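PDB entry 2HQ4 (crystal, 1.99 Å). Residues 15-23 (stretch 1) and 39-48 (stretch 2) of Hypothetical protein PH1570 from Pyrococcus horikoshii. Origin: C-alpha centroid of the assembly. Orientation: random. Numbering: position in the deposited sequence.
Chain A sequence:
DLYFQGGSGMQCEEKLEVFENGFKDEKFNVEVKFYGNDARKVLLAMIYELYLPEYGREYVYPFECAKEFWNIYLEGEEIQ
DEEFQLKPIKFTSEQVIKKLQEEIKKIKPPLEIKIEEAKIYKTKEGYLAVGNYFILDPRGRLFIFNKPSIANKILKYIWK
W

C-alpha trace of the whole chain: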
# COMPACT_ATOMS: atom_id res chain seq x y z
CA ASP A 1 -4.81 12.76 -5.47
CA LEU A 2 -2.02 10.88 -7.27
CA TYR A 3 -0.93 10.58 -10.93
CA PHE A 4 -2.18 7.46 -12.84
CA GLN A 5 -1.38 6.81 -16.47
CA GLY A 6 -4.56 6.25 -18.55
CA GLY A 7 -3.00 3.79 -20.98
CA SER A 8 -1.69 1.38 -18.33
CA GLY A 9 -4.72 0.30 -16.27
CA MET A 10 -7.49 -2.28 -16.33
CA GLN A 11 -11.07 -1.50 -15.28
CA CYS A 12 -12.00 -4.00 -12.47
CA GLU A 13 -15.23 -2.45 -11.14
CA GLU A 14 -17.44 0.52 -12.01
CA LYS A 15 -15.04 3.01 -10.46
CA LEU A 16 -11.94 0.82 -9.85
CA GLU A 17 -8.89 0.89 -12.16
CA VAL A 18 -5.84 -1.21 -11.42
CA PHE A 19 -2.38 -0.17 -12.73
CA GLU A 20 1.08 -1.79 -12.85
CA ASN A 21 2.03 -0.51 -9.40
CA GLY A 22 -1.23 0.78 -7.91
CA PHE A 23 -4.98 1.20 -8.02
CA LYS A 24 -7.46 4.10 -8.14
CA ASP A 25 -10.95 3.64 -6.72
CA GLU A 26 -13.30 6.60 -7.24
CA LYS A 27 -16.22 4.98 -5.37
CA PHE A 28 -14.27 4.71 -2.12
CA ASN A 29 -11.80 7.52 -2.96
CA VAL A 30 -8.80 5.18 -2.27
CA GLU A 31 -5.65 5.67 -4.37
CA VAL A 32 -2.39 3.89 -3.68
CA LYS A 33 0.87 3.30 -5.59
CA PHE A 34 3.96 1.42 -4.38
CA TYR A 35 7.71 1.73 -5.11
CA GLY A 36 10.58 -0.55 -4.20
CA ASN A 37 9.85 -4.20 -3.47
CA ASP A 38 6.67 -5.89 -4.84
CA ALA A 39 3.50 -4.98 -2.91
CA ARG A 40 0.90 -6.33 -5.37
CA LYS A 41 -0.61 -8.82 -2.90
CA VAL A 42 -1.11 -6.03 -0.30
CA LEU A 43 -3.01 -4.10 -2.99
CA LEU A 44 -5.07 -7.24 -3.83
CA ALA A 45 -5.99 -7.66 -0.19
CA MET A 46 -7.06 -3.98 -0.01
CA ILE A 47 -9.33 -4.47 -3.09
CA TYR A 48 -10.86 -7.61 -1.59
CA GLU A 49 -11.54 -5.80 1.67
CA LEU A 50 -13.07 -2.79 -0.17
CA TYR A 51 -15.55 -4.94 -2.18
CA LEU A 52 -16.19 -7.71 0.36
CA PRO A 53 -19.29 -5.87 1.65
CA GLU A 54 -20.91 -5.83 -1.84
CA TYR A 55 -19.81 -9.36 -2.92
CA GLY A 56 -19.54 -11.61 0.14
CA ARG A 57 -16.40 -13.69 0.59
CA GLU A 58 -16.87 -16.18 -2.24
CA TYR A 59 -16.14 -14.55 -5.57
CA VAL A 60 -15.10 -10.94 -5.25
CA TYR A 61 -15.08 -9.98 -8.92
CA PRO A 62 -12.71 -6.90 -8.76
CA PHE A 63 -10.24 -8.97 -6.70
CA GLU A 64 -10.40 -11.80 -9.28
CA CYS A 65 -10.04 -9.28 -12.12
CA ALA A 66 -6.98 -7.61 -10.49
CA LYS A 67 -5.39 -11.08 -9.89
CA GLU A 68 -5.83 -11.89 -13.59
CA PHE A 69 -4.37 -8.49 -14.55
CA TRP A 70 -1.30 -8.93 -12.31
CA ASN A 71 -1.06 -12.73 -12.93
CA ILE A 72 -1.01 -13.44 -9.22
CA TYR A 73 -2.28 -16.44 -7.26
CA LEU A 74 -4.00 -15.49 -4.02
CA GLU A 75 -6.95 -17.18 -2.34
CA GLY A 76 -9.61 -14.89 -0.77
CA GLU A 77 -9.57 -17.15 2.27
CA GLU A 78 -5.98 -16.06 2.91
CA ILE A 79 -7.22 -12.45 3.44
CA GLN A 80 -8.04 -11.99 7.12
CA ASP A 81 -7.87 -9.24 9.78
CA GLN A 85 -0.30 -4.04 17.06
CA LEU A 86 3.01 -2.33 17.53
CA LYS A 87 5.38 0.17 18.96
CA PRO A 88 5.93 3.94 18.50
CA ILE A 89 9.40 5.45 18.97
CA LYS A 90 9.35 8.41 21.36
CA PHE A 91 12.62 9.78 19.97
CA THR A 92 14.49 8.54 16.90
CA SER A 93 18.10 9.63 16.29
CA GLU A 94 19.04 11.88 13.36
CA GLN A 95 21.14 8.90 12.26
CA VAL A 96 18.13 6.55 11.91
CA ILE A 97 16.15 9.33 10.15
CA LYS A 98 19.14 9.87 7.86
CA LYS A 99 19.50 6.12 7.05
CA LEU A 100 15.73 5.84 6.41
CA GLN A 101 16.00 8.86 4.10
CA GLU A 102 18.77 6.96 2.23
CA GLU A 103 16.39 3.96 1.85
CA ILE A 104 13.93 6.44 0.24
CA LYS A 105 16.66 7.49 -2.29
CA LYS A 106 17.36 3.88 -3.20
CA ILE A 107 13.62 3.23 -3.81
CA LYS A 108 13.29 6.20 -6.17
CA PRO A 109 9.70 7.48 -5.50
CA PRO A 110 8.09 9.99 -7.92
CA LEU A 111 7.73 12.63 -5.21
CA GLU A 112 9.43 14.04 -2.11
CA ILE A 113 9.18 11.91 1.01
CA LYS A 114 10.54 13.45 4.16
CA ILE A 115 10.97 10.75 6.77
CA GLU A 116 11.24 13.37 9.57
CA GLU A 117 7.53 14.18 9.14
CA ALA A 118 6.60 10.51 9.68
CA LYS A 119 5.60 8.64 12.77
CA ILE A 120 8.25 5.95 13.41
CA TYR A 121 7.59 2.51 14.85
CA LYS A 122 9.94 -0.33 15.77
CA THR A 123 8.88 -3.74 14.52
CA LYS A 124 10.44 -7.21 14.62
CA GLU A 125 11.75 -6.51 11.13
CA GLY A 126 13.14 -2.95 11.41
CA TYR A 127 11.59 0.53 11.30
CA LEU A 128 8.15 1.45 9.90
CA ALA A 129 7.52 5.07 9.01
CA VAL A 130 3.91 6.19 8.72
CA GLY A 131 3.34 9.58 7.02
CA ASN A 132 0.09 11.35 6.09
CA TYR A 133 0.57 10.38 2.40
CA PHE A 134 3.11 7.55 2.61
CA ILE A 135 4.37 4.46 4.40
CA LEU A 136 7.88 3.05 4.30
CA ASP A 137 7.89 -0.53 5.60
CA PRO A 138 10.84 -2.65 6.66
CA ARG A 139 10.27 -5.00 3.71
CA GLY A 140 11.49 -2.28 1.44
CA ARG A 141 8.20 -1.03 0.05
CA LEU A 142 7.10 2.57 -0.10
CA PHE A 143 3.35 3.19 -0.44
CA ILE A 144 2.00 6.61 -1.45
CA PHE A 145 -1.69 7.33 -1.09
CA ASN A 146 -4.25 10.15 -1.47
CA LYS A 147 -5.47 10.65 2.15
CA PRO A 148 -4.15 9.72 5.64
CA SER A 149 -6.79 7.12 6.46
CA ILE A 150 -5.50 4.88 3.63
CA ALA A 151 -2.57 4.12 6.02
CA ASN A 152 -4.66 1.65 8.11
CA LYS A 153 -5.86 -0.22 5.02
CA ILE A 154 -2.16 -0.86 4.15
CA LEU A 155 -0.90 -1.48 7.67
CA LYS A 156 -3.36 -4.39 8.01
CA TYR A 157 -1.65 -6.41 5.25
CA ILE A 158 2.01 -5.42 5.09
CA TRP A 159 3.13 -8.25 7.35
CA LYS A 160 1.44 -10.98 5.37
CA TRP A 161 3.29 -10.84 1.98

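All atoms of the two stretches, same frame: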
# COMPACT_ATOMS: atom_id res chain seq x y z
N LYS A 15 -15.89 1.85 -10.70
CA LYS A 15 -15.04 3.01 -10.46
C LYS A 15 -13.66 2.59 -9.94
O LYS A 15 -13.00 3.38 -9.27
CB LYS A 15 -15.74 3.91 -9.45
CG LYS A 15 -17.02 4.58 -10.06
CD LYS A 15 -17.64 5.55 -9.06
CE LYS A 15 -18.82 6.29 -9.76
NZ LYS A 15 -19.39 7.27 -8.76
N LEU A 16 -13.27 1.33 -10.20
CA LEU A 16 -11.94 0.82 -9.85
C LEU A 16 -11.10 0.57 -11.10
O LEU A 16 -11.53 -0.18 -12.00
CB LEU A 16 -12.06 -0.46 -9.04
CG LEU A 16 -10.77 -1.23 -8.72
CD1 LEU A 16 -9.86 -0.42 -7.74
CD2 LEU A 16 -11.14 -2.57 -8.13
N GLU A 17 -9.91 1.18 -11.15
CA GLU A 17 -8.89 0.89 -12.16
C GLU A 17 -7.65 0.42 -11.44
O GLU A 17 -7.22 1.02 -10.47
CB GLU A 17 -8.48 2.13 -12.96
CG GLU A 17 -9.58 2.94 -13.55
CD GLU A 17 -9.03 4.25 -14.11
OE1 GLU A 17 -8.89 5.26 -13.35
OE2 GLU A 17 -8.69 4.21 -15.30
N VAL A 18 -7.04 -0.63 -11.98
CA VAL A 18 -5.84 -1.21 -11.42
C VAL A 18 -4.69 -0.94 -12.42
O VAL A 18 -4.89 -1.01 -13.63
CB VAL A 18 -6.06 -2.69 -11.21
CG1 VAL A 18 -4.80 -3.35 -10.74
CG2 VAL A 18 -7.17 -2.92 -10.14
N PHE A 19 -3.51 -0.62 -11.91
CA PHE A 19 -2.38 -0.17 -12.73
C PHE A 19 -1.19 -1.05 -12.41
O PHE A 19 -1.29 -1.92 -11.53
CB PHE A 19 -2.10 1.32 -12.43
CG PHE A 19 -3.22 2.20 -12.81
CD1 PHE A 19 -4.22 2.54 -11.91
CD2 PHE A 19 -3.32 2.69 -14.11
CE1 PHE A 19 -5.24 3.35 -12.27
CE2 PHE A 19 -4.36 3.49 -14.50
CZ PHE A 19 -5.33 3.84 -13.57
N GLU A 20 -0.03 -0.85 -13.07
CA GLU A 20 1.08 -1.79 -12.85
C GLU A 20 1.52 -1.81 -11.38
O GLU A 20 1.89 -2.87 -10.80
CB GLU A 20 2.33 -1.37 -13.67
CG GLU A 20 2.37 -1.75 -15.08
CD GLU A 20 2.08 -3.21 -15.34
OE1 GLU A 20 2.78 -4.11 -14.83
OE2 GLU A 20 1.13 -3.43 -16.09
N ASN A 21 1.52 -0.62 -10.78
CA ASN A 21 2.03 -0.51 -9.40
C ASN A 21 1.05 0.25 -8.52
O ASN A 21 1.46 0.97 -7.60
CB ASN A 21 3.42 0.21 -9.36
CG ASN A 21 3.30 1.70 -9.69
OD1 ASN A 21 2.53 2.11 -10.57
ND2 ASN A 21 4.06 2.51 -8.98
N GLY A 22 -0.25 0.07 -8.77
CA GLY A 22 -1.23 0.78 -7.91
C GLY A 22 -2.67 0.54 -8.29
O GLY A 22 -2.97 -0.23 -9.23
N PHE A 23 -3.58 1.19 -7.58
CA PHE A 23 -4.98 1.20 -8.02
C PHE A 23 -5.65 2.52 -7.61
O PHE A 23 -5.23 3.17 -6.65
CB PHE A 23 -5.75 -0.07 -7.55
CG PHE A 23 -6.07 -0.11 -6.05
CD1 PHE A 23 -5.31 -0.88 -5.18
CD2 PHE A 23 -7.20 0.58 -5.55
CE1 PHE A 23 -5.64 -0.93 -3.78
CE2 PHE A 23 -7.51 0.56 -4.20
CZ PHE A 23 -6.74 -0.20 -3.31
N ALA A 39 4.58 -5.03 -3.90
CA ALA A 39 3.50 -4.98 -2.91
C ALA A 39 2.17 -5.37 -3.54
O ALA A 39 1.10 -5.04 -3.00
CB ALA A 39 3.41 -3.61 -2.28
N ARG A 40 2.18 -6.05 -4.68
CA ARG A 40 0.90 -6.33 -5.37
C ARG A 40 -0.13 -7.11 -4.54
O ARG A 40 -1.33 -6.84 -4.64
CB ARG A 40 1.09 -6.87 -6.78
CG ARG A 40 1.48 -5.74 -7.83
CD ARG A 40 2.11 -6.32 -9.12
NE ARG A 40 3.00 -7.44 -8.78
CZ ARG A 40 3.26 -8.45 -9.60
NH1 ARG A 40 2.72 -8.48 -10.81
NH2 ARG A 40 4.05 -9.44 -9.19
N LYS A 41 0.33 -8.05 -3.73
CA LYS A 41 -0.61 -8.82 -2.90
C LYS A 41 -1.24 -7.97 -1.76
O LYS A 41 -2.36 -8.23 -1.34
CB LYS A 41 0.08 -10.09 -2.34
CG LYS A 41 0.36 -11.19 -3.41
CD LYS A 41 0.86 -12.47 -2.69
CE LYS A 41 1.38 -13.52 -3.70
NZ LYS A 41 1.81 -14.74 -2.93
N VAL A 42 -0.50 -7.00 -1.23
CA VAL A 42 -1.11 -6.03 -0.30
C VAL A 42 -2.24 -5.26 -1.02
O VAL A 42 -3.35 -5.10 -0.49
CB VAL A 42 -0.05 -5.03 0.27
CG1 VAL A 42 -0.73 -3.99 1.20
CG2 VAL A 42 1.03 -5.81 1.01
N LEU A 43 -1.99 -4.84 -2.25
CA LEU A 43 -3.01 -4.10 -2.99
C LEU A 43 -4.24 -5.00 -3.27
O LEU A 43 -5.41 -4.58 -3.13
CB LEU A 43 -2.39 -3.49 -4.25
CG LEU A 43 -1.83 -2.05 -4.09
CD1 LEU A 43 -0.88 -1.86 -2.91
CD2 LEU A 43 -1.17 -1.69 -5.38
N LEU A 44 -3.98 -6.26 -3.62
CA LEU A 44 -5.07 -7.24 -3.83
C LEU A 44 -5.92 -7.42 -2.60
O LEU A 44 -7.16 -7.44 -2.67
CB LEU A 44 -4.50 -8.63 -4.22
CG LEU A 44 -3.92 -8.68 -5.61
CD1 LEU A 44 -3.23 -10.07 -5.87
CD2 LEU A 44 -5.08 -8.49 -6.57
N ALA A 45 -5.26 -7.53 -1.45
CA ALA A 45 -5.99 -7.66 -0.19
C ALA A 45 -6.84 -6.41 0.11
O ALA A 45 -7.97 -6.52 0.59
CB ALA A 45 -5.01 -7.94 0.96
N MET A 46 -6.30 -5.23 -0.18
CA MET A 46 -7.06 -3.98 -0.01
C MET A 46 -8.32 -3.95 -0.89
O MET A 46 -9.37 -3.48 -0.45
CB MET A 46 -6.17 -2.75 -0.36
CG MET A 46 -4.96 -2.51 0.64
SD MET A 46 -3.75 -1.29 0.04
CE MET A 46 -4.76 0.20 0.20
N ILE A 47 -8.21 -4.42 -2.14
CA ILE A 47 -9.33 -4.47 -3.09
C ILE A 47 -10.41 -5.43 -2.60
O ILE A 47 -11.60 -5.10 -2.56
CB ILE A 47 -8.83 -4.88 -4.53
CG1 ILE A 47 -8.06 -3.72 -5.16
CG2 ILE A 47 -10.00 -5.25 -5.45
CD1 ILE A 47 -7.06 -4.12 -6.38
N TYR A 48 -9.98 -6.64 -2.21
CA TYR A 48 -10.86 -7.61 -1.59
C TYR A 48 -11.64 -7.02 -0.42
O TYR A 48 -12.89 -7.15 -0.33
CB TYR A 48 -10.03 -8.81 -1.14
CG TYR A 48 -10.81 -9.98 -0.58
CD1 TYR A 48 -11.25 -11.02 -1.42
CD2 TYR A 48 -11.06 -10.08 0.79
CE1 TYR A 48 -11.97 -12.13 -0.88
CE2 TYR A 48 -11.78 -11.16 1.32
CZ TYR A 48 -12.22 -12.17 0.48
OH TYR A 48 -12.89 -13.23 1.05

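Two short strands joined by a turn pack their side chains against a helix, and no backbone hydrogen bond joins the two stretches. Within the first, Phe19 N donates to Gly22 O at 2.8 Å, closing the turn through Glu20 and Asn21. In the second, i to i+4 bonds run from Leu43 N to Ala39 O (3.2 Å) through Tyr48 N to Leu44 O (3.0 Å), with Ala39 at the N-cap position. No hydrogen bond of any kind crosses between the stretches, so the 353 Å² they bury rests on van der Waals packing. The closest CA pairs, Asn21 with Arg40 and Gly22 with Leu43, are both 7.2 Å apart and place the turn beside the first part of the helix.

The closest contact is at Gly22, whose CA lies 3.5 Å from Leu43 CD2, a methyl resting directly on the backbone; a CB on Gly22 would point away from the helix, so the approach does not depend on its absence. Nearby, Arg40 contributes aliphatic carbon rather than charge, its CD standing 3.8 Å from Glu20 O.

Aromatic packing centres on Phe23, whose CA-to-CB bond points toward the helix. Ile47 CG1 sits 4.0 Å from the ring centroid and 12° off the ring normal, which is CH-pi geometry over one face. Met46 approaches the edge instead, with its CB 3.9 Å from Phe23 CE1 and near the ring plane. Leu43 adds an apolar contact, CG to Phe23 CD1 at 3.8 Å, while its carbonyl O, already accepting from Ile47 N, lies 3.7 Å from Phe23 CE1.

Aliphatic packing extends this patch along the strand. Leu16 and Val18, alternate residues with CA-to-CB bonds toward the helix, both reach Ile47: Leu16 CD2 is 4.0 Å from Ile47 CG2, and Val18 CG2 is 3.9 Å from Ile47 CD1. The same CD1 lies 3.9 Å from Phe23 CD1, so Ile47 joins both strands' side chains in one buried apolar cluster.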